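Local coordinates for protein probable ATP-dependent kinase TDA10 (Saccharomyces cerevisiae, PDB 1ODF) that probably acts as an ATP-dependent kinase whose substrate is not yet known, with a fold closely resembling that of bacterial pantothenate kinase, at residues A269-G274 with T284-I289; I13-K18 with K203-V208; Q50-L55 with I155-G160. All coordinates share one frame; numbering follows the deposited sequence.

Contact 1 (A269-G274 with T284-I289)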
loop_
_atom_site.group_PDB
_atom_site.type_symbol
_atom_site.label_atom_id
_atom_site.label_comp_id
_atom_site.label_asym_id
_atom_site.label_seq_id
_atom_site.Cartn_x
_atom_site.Cartn_y
_atom_site.Cartn_z
ATOM N N ALA A 269 -6.682 -13.068 9.199
ATOM C CA ALA A 269 -5.417 -13.795 9.179
ATOM C C ALA A 269 -4.399 -12.979 8.393
ATOM O O ALA A 269 -4.763 -12.119 7.581
ATOM C CB ALA A 269 -5.600 -15.183 8.544
ATOM N N THR A 270 -3.123 -13.241 8.652
ATOM C CA THR A 270 -2.049 -12.538 7.973
ATOM C C THR A 270 -0.909 -13.476 7.609
ATOM O O THR A 270 -0.493 -14.324 8.408
ATOM C CB THR A 270 -1.464 -11.394 8.839
ATOM O OG1 THR A 270 -2.477 -10.413 9.105
ATOM C CG2 THR A 270 -0.309 -10.709 8.105
ATOM N N LEU A 271 -0.426 -13.327 6.382
ATOM C CA LEU A 271 0.695 -14.108 5.891
ATOM C C LEU A 271 1.890 -13.164 5.817
ATOM O O LEU A 271 1.820 -12.128 5.155
ATOM C CB LEU A 271 0.402 -14.670 4.496
ATOM C CG LEU A 271 1.609 -15.224 3.716
ATOM C CD1 LEU A 271 2.131 -16.473 4.391
ATOM C CD2 LEU A 271 1.201 -15.539 2.273
ATOM N N THR A 272 2.974 -13.506 6.509
ATOM C CA THR A 272 4.174 -12.676 6.473
ATOM C C THR A 272 5.281 -13.436 5.742
ATOM O O THR A 272 5.563 -14.601 6.039
ATOM C CB THR A 272 4.674 -12.282 7.897
ATOM O OG1 THR A 272 3.671 -11.510 8.576
ATOM C CG2 THR A 272 5.947 -11.449 7.796
ATOM N N LEU A 273 5.892 -12.766 4.772
ATOM C CA LEU A 273 6.958 -13.357 3.977
ATOM C C LEU A 273 8.238 -12.551 4.106
ATOM O O LEU A 273 8.243 -11.332 3.891
ATOM C CB LEU A 273 6.564 -13.403 2.499
ATOM C CG LEU A 273 5.299 -14.130 2.044
ATOM C CD1 LEU A 273 5.195 -14.020 0.536
ATOM C CD2 LEU A 273 5.343 -15.585 2.461
ATOM N N GLY A 274 9.319 -13.236 4.463
ATOM C CA GLY A 274 10.602 -12.574 4.585
ATOM C C GLY A 274 11.390 -12.857 3.323
ATOM O O GLY A 274 11.589 -14.017 2.977
ATOM N N THR A 284 8.631 -17.851 6.355
ATOM C CA THR A 284 7.208 -17.620 6.208
ATOM C C THR A 284 6.486 -17.844 7.528
ATOM O O THR A 284 6.920 -18.648 8.353
ATOM C CB THR A 284 6.629 -18.559 5.135
ATOM O OG1 THR A 284 6.968 -18.051 3.838
ATOM C CG2 THR A 284 5.131 -18.663 5.253
ATOM N N LYS A 285 5.389 -17.118 7.725
ATOM C CA LYS A 285 4.590 -17.257 8.932
ATOM C C LYS A 285 3.141 -16.813 8.694
ATOM O O LYS A 285 2.873 -15.758 8.102
ATOM C CB LYS A 285 5.212 -16.448 10.073
ATOM C CG LYS A 285 4.677 -16.796 11.455
ATOM C CD LYS A 285 5.486 -16.100 12.546
ATOM C CE LYS A 285 5.051 -16.544 13.952
ATOM N NZ LYS A 285 3.633 -16.182 14.269
ATOM N N THR A 286 2.210 -17.641 9.151
ATOM C CA THR A 286 0.793 -17.355 9.014
ATOM C C THR A 286 0.157 -17.240 10.384
ATOM O O THR A 286 0.127 -18.203 11.146
ATOM C CB THR A 286 0.071 -18.455 8.231
ATOM O OG1 THR A 286 0.503 -18.417 6.869
ATOM C CG2 THR A 286 -1.440 -18.250 8.282
ATOM N N ARG A 287 -0.341 -16.052 10.695
ATOM C CA ARG A 287 -0.989 -15.826 11.970
ATOM C C ARG A 287 -2.487 -15.690 11.750
ATOM O O ARG A 287 -2.934 -14.848 10.972
ATOM C CB ARG A 287 -0.466 -14.549 12.631
ATOM C CG ARG A 287 -0.997 -14.354 14.046
ATOM C CD ARG A 287 -1.159 -12.887 14.402
ATOM N NE ARG A 287 -1.806 -12.720 15.704
ATOM C CZ ARG A 287 -2.363 -11.588 16.133
ATOM N NH1 ARG A 287 -2.925 -11.542 17.335
ATOM N NH2 ARG A 287 -2.374 -10.508 15.361
ATOM N N CYS A 288 -3.264 -16.532 12.420
ATOM C CA CYS A 288 -4.714 -16.461 12.305
ATOM C C CYS A 288 -5.272 -15.978 13.642
ATOM O O CYS A 288 -5.509 -16.775 14.551
ATOM C CB CYS A 288 -5.300 -17.824 11.960
ATOM S SG CYS A 288 -7.079 -17.747 11.745
ATOM N N ILE A 289 -5.477 -14.665 13.741
ATOM C CA ILE A 289 -5.962 -14.011 14.956
ATOM C C ILE A 289 -6.905 -14.806 15.865
ATOM O O ILE A 289 -8.099 -14.971 15.589
ATOM C CB ILE A 289 -6.590 -12.640 14.618
ATOM C CG1 ILE A 289 -5.520 -11.739 13.992
ATOM C CG2 ILE A 289 -7.165 -11.997 15.877
ATOM C CD1 ILE A 289 -5.969 -10.320 13.723
#
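L271 reaches across to T286 and T284 in an antiparallel beta hairpin, whose second strand forms one edge of the central sheet. Its CD1 lies 3.5 Å from T286 OG1 and 3.8 Å from T284 CG2, so one methyl spans both threonines. With CG anti to the backbone N (chi1 166°), the leucine's branch point lies nearer T284 than its CB does. L273 behaves differently: it runs side by side with T284, both pointing the same way, and its CD2 comes to 3.3 Å from T284 OG1. That hydroxyl is buried by the leucine without a polar partner in the model, although a glycerol, probably from the crystallisation liquor, lies close to this side chain.

The backbone keeps these groups in register. T270 and R287 form one hydrogen-bonded pair, T272 and K285 the next; T272 N to K285 O is 2.8 Å and almost straight, with an N-H...O angle of 176°. Between them, L271 and T286 make a non-hydrogen-bonded pair. On the inner side, strand 204-211 bonds to the first strand through A269, L271 and L273.

The opposite sheet face carries T270, T272, K285 and R287. E263 is the common partner there: its carboxylate forms a salt bridge with K285 NZ, and its backbone carbonyl oxygen accepts a hydrogen bond from R287 NH2. I289 CG1 sits 3.6 Å above one face of the R287 guanidinium, offset toward its rim.

Contact 2 (I13-K18 with K203-V208)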
loop_
_atom_site.group_PDB
_atom_site.type_symbol
_atom_site.label_atom_id
_atom_site.label_comp_id
_atom_site.label_asym_id
_atom_site.label_seq_id
_atom_site.Cartn_x
_atom_site.Cartn_y
_atom_site.Cartn_z
ATOM N N ILE A 13 -0.826 -17.638 -2.931
ATOM C CA ILE A 13 -1.959 -18.364 -3.493
ATOM C C ILE A 13 -2.381 -19.468 -2.533
ATOM O O ILE A 13 -3.567 -19.719 -2.330
ATOM C CB ILE A 13 -1.596 -19.004 -4.861
ATOM C CG1 ILE A 13 -1.422 -17.911 -5.919
ATOM C CG2 ILE A 13 -2.676 -20.007 -5.282
ATOM C CD1 ILE A 13 -1.075 -18.442 -7.299
ATOM N N GLU A 14 -1.389 -20.133 -1.957
ATOM C CA GLU A 14 -1.613 -21.200 -1.001
ATOM C C GLU A 14 -2.456 -20.641 0.153
ATOM O O GLU A 14 -3.511 -21.184 0.500
ATOM C CB GLU A 14 -0.251 -21.686 -0.505
ATOM C CG GLU A 14 -0.256 -22.619 0.686
ATOM C CD GLU A 14 1.157 -23.042 1.071
ATOM O OE1 GLU A 14 1.830 -23.687 0.231
ATOM O OE2 GLU A 14 1.595 -22.724 2.202
ATOM N N PHE A 15 -1.980 -19.542 0.727
ATOM C CA PHE A 15 -2.653 -18.872 1.828
ATOM C C PHE A 15 -4.077 -18.419 1.466
ATOM O O PHE A 15 -5.021 -18.677 2.207
ATOM C CB PHE A 15 -1.794 -17.675 2.268
ATOM C CG PHE A 15 -2.506 -16.684 3.158
ATOM C CD1 PHE A 15 -2.916 -15.449 2.657
ATOM C CD2 PHE A 15 -2.725 -16.964 4.509
ATOM C CE1 PHE A 15 -3.527 -14.502 3.494
ATOM C CE2 PHE A 15 -3.339 -16.020 5.353
ATOM C CZ PHE A 15 -3.735 -14.792 4.846
ATOM N N LEU A 16 -4.231 -17.761 0.322
ATOM C CA LEU A 16 -5.545 -17.264 -0.078
ATOM C C LEU A 16 -6.537 -18.327 -0.521
ATOM O O LEU A 16 -7.740 -18.181 -0.280
ATOM C CB LEU A 16 -5.403 -16.198 -1.170
ATOM C CG LEU A 16 -4.778 -14.876 -0.701
ATOM C CD1 LEU A 16 -4.694 -13.888 -1.863
ATOM C CD2 LEU A 16 -5.603 -14.297 0.449
ATOM N N ASP A 17 -6.046 -19.393 -1.151
ATOM C CA ASP A 17 -6.922 -20.469 -1.617
ATOM C C ASP A 17 -7.528 -21.244 -0.454
ATOM O O ASP A 17 -8.470 -22.016 -0.631
ATOM C CB ASP A 17 -6.167 -21.426 -2.545
ATOM C CG ASP A 17 -6.074 -20.911 -3.974
ATOM O OD1 ASP A 17 -6.611 -19.814 -4.261
ATOM O OD2 ASP A 17 -5.461 -21.609 -4.812
ATOM N N LYS A 18 -6.975 -21.044 0.736
ATOM C CA LYS A 18 -7.505 -21.698 1.922
ATOM C C LYS A 18 -8.458 -20.741 2.631
ATOM O O LYS A 18 -9.605 -21.090 2.935
ATOM C CB LYS A 18 -6.382 -22.087 2.895
ATOM C CG LYS A 18 -6.894 -22.361 4.314
ATOM C CD LYS A 18 -5.788 -22.771 5.283
ATOM C CE LYS A 18 -6.298 -22.832 6.731
ATOM N NZ LYS A 18 -7.429 -23.792 6.932
ATOM N N LYS A 203 -13.134 -6.274 7.369
ATOM C CA LYS A 203 -12.689 -7.655 7.550
ATOM C C LYS A 203 -11.705 -7.951 6.436
ATOM O O LYS A 203 -12.006 -7.728 5.257
ATOM C CB LYS A 203 -13.883 -8.609 7.531
ATOM C CG LYS A 203 -14.705 -8.490 8.804
ATOM C CD LYS A 203 -13.810 -8.746 10.012
ATOM C CE LYS A 203 -14.429 -8.263 11.302
ATOM N NZ LYS A 203 -13.500 -8.464 12.459
ATOM N N SER A 204 -10.540 -8.484 6.812
ATOM C CA SER A 204 -9.484 -8.682 5.836
ATOM C C SER A 204 -8.437 -9.758 6.084
ATOM O O SER A 204 -8.263 -10.273 7.194
ATOM C CB SER A 204 -8.729 -7.366 5.707
ATOM O OG SER A 204 -8.207 -7.032 6.991
ATOM N N LEU A 205 -7.718 -10.048 5.005
ATOM C CA LEU A 205 -6.608 -10.983 5.002
ATOM C C LEU A 205 -5.419 -10.101 4.631
ATOM O O LEU A 205 -5.543 -9.198 3.796
ATOM C CB LEU A 205 -6.813 -12.072 3.948
ATOM C CG LEU A 205 -7.973 -13.016 4.245
ATOM C CD1 LEU A 205 -8.126 -13.997 3.101
ATOM C CD2 LEU A 205 -7.706 -13.734 5.567
ATOM N N GLY A 206 -4.278 -10.344 5.261
ATOM C CA GLY A 206 -3.120 -9.528 4.975
ATOM C C GLY A 206 -1.937 -10.290 4.434
ATOM O O GLY A 206 -1.677 -11.420 4.842
ATOM N N ILE A 207 -1.231 -9.662 3.499
ATOM C CA ILE A 207 -0.038 -10.236 2.892
ATOM C C ILE A 207 1.075 -9.242 3.188
ATOM O O ILE A 207 1.077 -8.122 2.672
ATOM C CB ILE A 207 -0.154 -10.363 1.361
ATOM C CG1 ILE A 207 -1.518 -10.965 0.967
ATOM C CG2 ILE A 207 1.039 -11.185 0.834
ATOM C CD1 ILE A 207 -1.719 -12.383 1.399
ATOM N N VAL A 208 2.015 -9.653 4.025
ATOM C CA VAL A 208 3.106 -8.783 4.410
ATOM C C VAL A 208 4.451 -9.269 3.912
ATOM O O VAL A 208 4.823 -10.432 4.105
ATOM C CB VAL A 208 3.171 -8.624 5.952
ATOM C CG1 VAL A 208 4.408 -7.797 6.349
ATOM C CG2 VAL A 208 1.897 -7.947 6.454
#
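The carbonyl oxygen of G206 is approached by the ring of F15 while it accepts the backbone N-H of L271 from the neighbouring strand. F15 CE1 is 3.8 Å from G206 O, a contact made obliquely to the ring. This is helix-on-sheet packing in a P-loop kinase fold: helix 8-24 lies against strand 204-211 of the central sheet, the two short segments running antiparallel at 174° with axes 10.3 Å apart.

F15 makes the larger part of the helix's share. Its CG is anti to the backbone N (chi1 166°), and the ring enters between the side chains of L205 and I207. On the I207 side, CD1 of the isoleucine is 3.5 Å from F15 CE1 and equally near F15 CD1, the two side chains sliding past each other in opposite directions. I207 chi2 of -66° swings CD1 out of line with CA. On the other side L205 crosses the phenylalanine obliquely, with its CB 4.1 Å from F15 CE1 and its CD2 4.2 Å from F15 CZ. The ring also meets that of Y19 on the same helix. An alanine in place of F15 would probably leave a gap between L205 and I207, depriving I207 CD1 of its nearest neighbours across the contact and the ring of Y19 of an aromatic mate.

One residue on, L16 widens the apolar surface toward helix 44-59, where it touches I51. Around the same strand, Y19 and I20 cover L205 and T12 touches I207, so the helix lies over this part of the sheet for more than two turns. L16 itself slides past L205 in the opposite direction, bringing its CD2 to 3.7 Å from L205 CD1.

Contact 3 (Q50-L55 with I155-G160)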
loop_
_atom_site.group_PDB
_atom_site.type_symbol
_atom_site.label_atom_id
_atom_site.label_comp_id
_atom_site.label_asym_id
_atom_site.label_seq_id
_atom_site.Cartn_x
_atom_site.Cartn_y
_atom_site.Cartn_z
ATOM N N GLN A 50 -1.124 -10.187 -9.706
ATOM C CA GLN A 50 -1.254 -11.596 -10.050
ATOM C C GLN A 50 -2.430 -12.222 -9.303
ATOM O O GLN A 50 -3.176 -13.028 -9.854
ATOM C CB GLN A 50 0.022 -12.359 -9.693
ATOM C CG GLN A 50 1.199 -12.101 -10.612
ATOM C CD GLN A 50 2.422 -12.900 -10.201
ATOM O OE1 GLN A 50 3.024 -12.636 -9.161
ATOM N NE2 GLN A 50 2.789 -13.884 -11.010
ATOM N N ILE A 51 -2.589 -11.845 -8.042
ATOM C CA ILE A 51 -3.666 -12.385 -7.227
ATOM C C ILE A 51 -5.007 -11.894 -7.789
ATOM O O ILE A 51 -5.973 -12.662 -7.873
ATOM C CB ILE A 51 -3.503 -11.967 -5.746
ATOM C CG1 ILE A 51 -2.298 -12.700 -5.145
ATOM C CG2 ILE A 51 -4.747 -12.298 -4.959
ATOM C CD1 ILE A 51 -2.352 -14.209 -5.324
ATOM N N TYR A 52 -5.054 -10.621 -8.184
ATOM C CA TYR A 52 -6.260 -10.046 -8.765
ATOM C C TYR A 52 -6.691 -10.950 -9.910
ATOM O O TYR A 52 -7.817 -11.439 -9.938
ATOM C CB TYR A 52 -5.977 -8.648 -9.314
ATOM C CG TYR A 52 -7.172 -7.962 -9.962
ATOM C CD1 TYR A 52 -7.040 -7.312 -11.187
ATOM C CD2 TYR A 52 -8.415 -7.922 -9.329
ATOM C CE1 TYR A 52 -8.114 -6.636 -11.771
ATOM C CE2 TYR A 52 -9.498 -7.246 -9.901
ATOM C CZ TYR A 52 -9.336 -6.604 -11.125
ATOM O OH TYR A 52 -10.385 -5.922 -11.701
ATOM N N ASN A 53 -5.781 -11.185 -10.850
ATOM C CA ASN A 53 -6.088 -12.034 -11.992
ATOM C C ASN A 53 -6.482 -13.437 -11.571
ATOM O O ASN A 53 -7.423 -14.015 -12.116
ATOM C CB ASN A 53 -4.899 -12.092 -12.956
ATOM C CG ASN A 53 -4.655 -10.765 -13.656
ATOM O OD1 ASN A 53 -5.595 -10.097 -14.087
ATOM N ND2 ASN A 53 -3.389 -10.382 -13.781
ATOM N N HIS A 54 -5.756 -13.980 -10.600
ATOM C CA HIS A 54 -6.023 -15.317 -10.079
ATOM C C HIS A 54 -7.488 -15.429 -9.638
ATOM O O HIS A 54 -8.187 -16.371 -10.005
ATOM C CB HIS A 54 -5.087 -15.588 -8.895
ATOM C CG HIS A 54 -5.274 -16.928 -8.246
ATOM N ND1 HIS A 54 -4.901 -18.112 -8.849
ATOM C CD2 HIS A 54 -5.738 -17.265 -7.018
ATOM C CE1 HIS A 54 -5.123 -19.116 -8.019
ATOM N NE2 HIS A 54 -5.630 -18.629 -6.901
ATOM N N LEU A 55 -7.943 -14.453 -8.859
ATOM C CA LEU A 55 -9.312 -14.424 -8.347
ATOM C C LEU A 55 -10.348 -14.158 -9.437
ATOM O O LEU A 55 -11.462 -14.694 -9.400
ATOM C CB LEU A 55 -9.430 -13.366 -7.240
ATOM C CG LEU A 55 -8.570 -13.656 -6.001
ATOM C CD1 LEU A 55 -8.642 -12.498 -5.006
ATOM C CD2 LEU A 55 -9.045 -14.951 -5.360
ATOM N N ILE A 155 -14.780 -8.906 -2.996
ATOM C CA ILE A 155 -13.383 -8.914 -2.582
ATOM C C ILE A 155 -12.709 -7.644 -3.077
ATOM O O ILE A 155 -12.780 -7.320 -4.259
ATOM C CB ILE A 155 -12.618 -10.140 -3.159
ATOM C CG1 ILE A 155 -13.179 -11.428 -2.548
ATOM C CG2 ILE A 155 -11.112 -10.018 -2.875
ATOM C CD1 ILE A 155 -12.586 -12.685 -3.127
ATOM N N PHE A 156 -12.079 -6.912 -2.165
ATOM C CA PHE A 156 -11.386 -5.699 -2.556
ATOM C C PHE A 156 -9.916 -5.771 -2.183
ATOM O O PHE A 156 -9.546 -5.887 -1.011
ATOM C CB PHE A 156 -12.021 -4.460 -1.923
ATOM C CG PHE A 156 -11.499 -3.184 -2.494
ATOM C CD1 PHE A 156 -10.242 -2.703 -2.128
ATOM C CD2 PHE A 156 -12.223 -2.498 -3.473
ATOM C CE1 PHE A 156 -9.711 -1.563 -2.731
ATOM C CE2 PHE A 156 -11.694 -1.348 -4.086
ATOM C CZ PHE A 156 -10.441 -0.886 -3.714
ATOM N N ILE A 157 -9.085 -5.686 -3.210
ATOM C CA ILE A 157 -7.644 -5.755 -3.067
ATOM C C ILE A 157 -7.038 -4.362 -3.071
ATOM O O ILE A 157 -7.211 -3.610 -4.026
ATOM C CB ILE A 157 -7.032 -6.581 -4.229
ATOM C CG1 ILE A 157 -7.663 -7.976 -4.249
ATOM C CG2 ILE A 157 -5.521 -6.677 -4.084
ATOM C CD1 ILE A 157 -7.175 -8.854 -5.380
ATOM N N LEU A 158 -6.348 -4.015 -1.990
ATOM C CA LEU A 158 -5.685 -2.720 -1.887
ATOM C C LEU A 158 -4.210 -2.991 -1.562
ATOM O O LEU A 158 -3.898 -3.891 -0.771
ATOM C CB LEU A 158 -6.325 -1.860 -0.790
ATOM C CG LEU A 158 -5.744 -0.447 -0.623
ATOM C CD1 LEU A 158 -6.029 0.386 -1.880
ATOM C CD2 LEU A 158 -6.340 0.211 0.608
ATOM N N GLU A 159 -3.309 -2.226 -2.176
ATOM C CA GLU A 159 -1.882 -2.421 -1.949
ATOM C C GLU A 159 -1.103 -1.116 -1.865
ATOM O O GLU A 159 -1.407 -0.152 -2.566
ATOM C CB GLU A 159 -1.291 -3.296 -3.055
ATOM C CG GLU A 159 -1.186 -2.611 -4.411
ATOM C CD GLU A 159 0.085 -1.775 -4.569
ATOM O OE1 GLU A 159 0.117 -0.943 -5.497
ATOM O OE2 GLU A 159 1.050 -1.947 -3.783
ATOM N N GLY A 160 -0.095 -1.113 -0.993
ATOM C CA GLY A 160 0.756 0.047 -0.795
ATOM C C GLY A 160 1.985 -0.351 0.011
ATOM O O GLY A 160 2.002 -1.401 0.665
#
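Y52 holds its ring beside I157, whose CD1 comes in obliquely, and the ring meets that of Y67 with planes at about 45°. The second ring, F156, has L158 CB in its plane at the edge and meets F33; it projects from the strand face turned away from the helix.

The close packing is on the base of Y52: I157 CD1 is 3.7 Å from Y52 CA and 4.1 Å from Y52 CB. I157 reaches the helix because its chain is extended, CD1 anti to CA (chi2 178°). The same methyl touches L55 CD1 at 3.9 Å, the two side chains crossing obliquely, and more loosely I51 CG2 at 4.2 Å. L55 also crosses I155 at about a right angle, with CD1 of the leucine 4.1 Å from I155 CG2.

Farther along the strand, E159 makes a weak hydrogen bond to S45, a residue of the predicted ATP site. Helix 44-59 connects strand 32-37 to strand 65-69, and strand 155-160 lies between those two in the sheet; the contact thus packs the helix of a beta-alpha-beta crossover onto the strand it spans, as in the core of P-loop kinases.

Overall arrangement
All three contacts share the six-stranded central sheet. Contacts 1 and 2 join directly, their centres about 9 Å apart: L273 N lies 2.7 Å from V208 O, and L271 CD2 packs on F15 CB. Contact 3, centred about 10 Å from contact 2, meets it helix to helix, with D17 OD1 3.1 Å from H54 NE2 and L16 CD1 against I51 CG2. Contacts 1 and 3 do not touch; their centres are about 17 Å apart. None of these three residues touches K44 of the predicted ATP-binding P-loop: its side chain is about 7 Å from that of I207, about 9 Å from that of L273 and about 10 Å from that of I157.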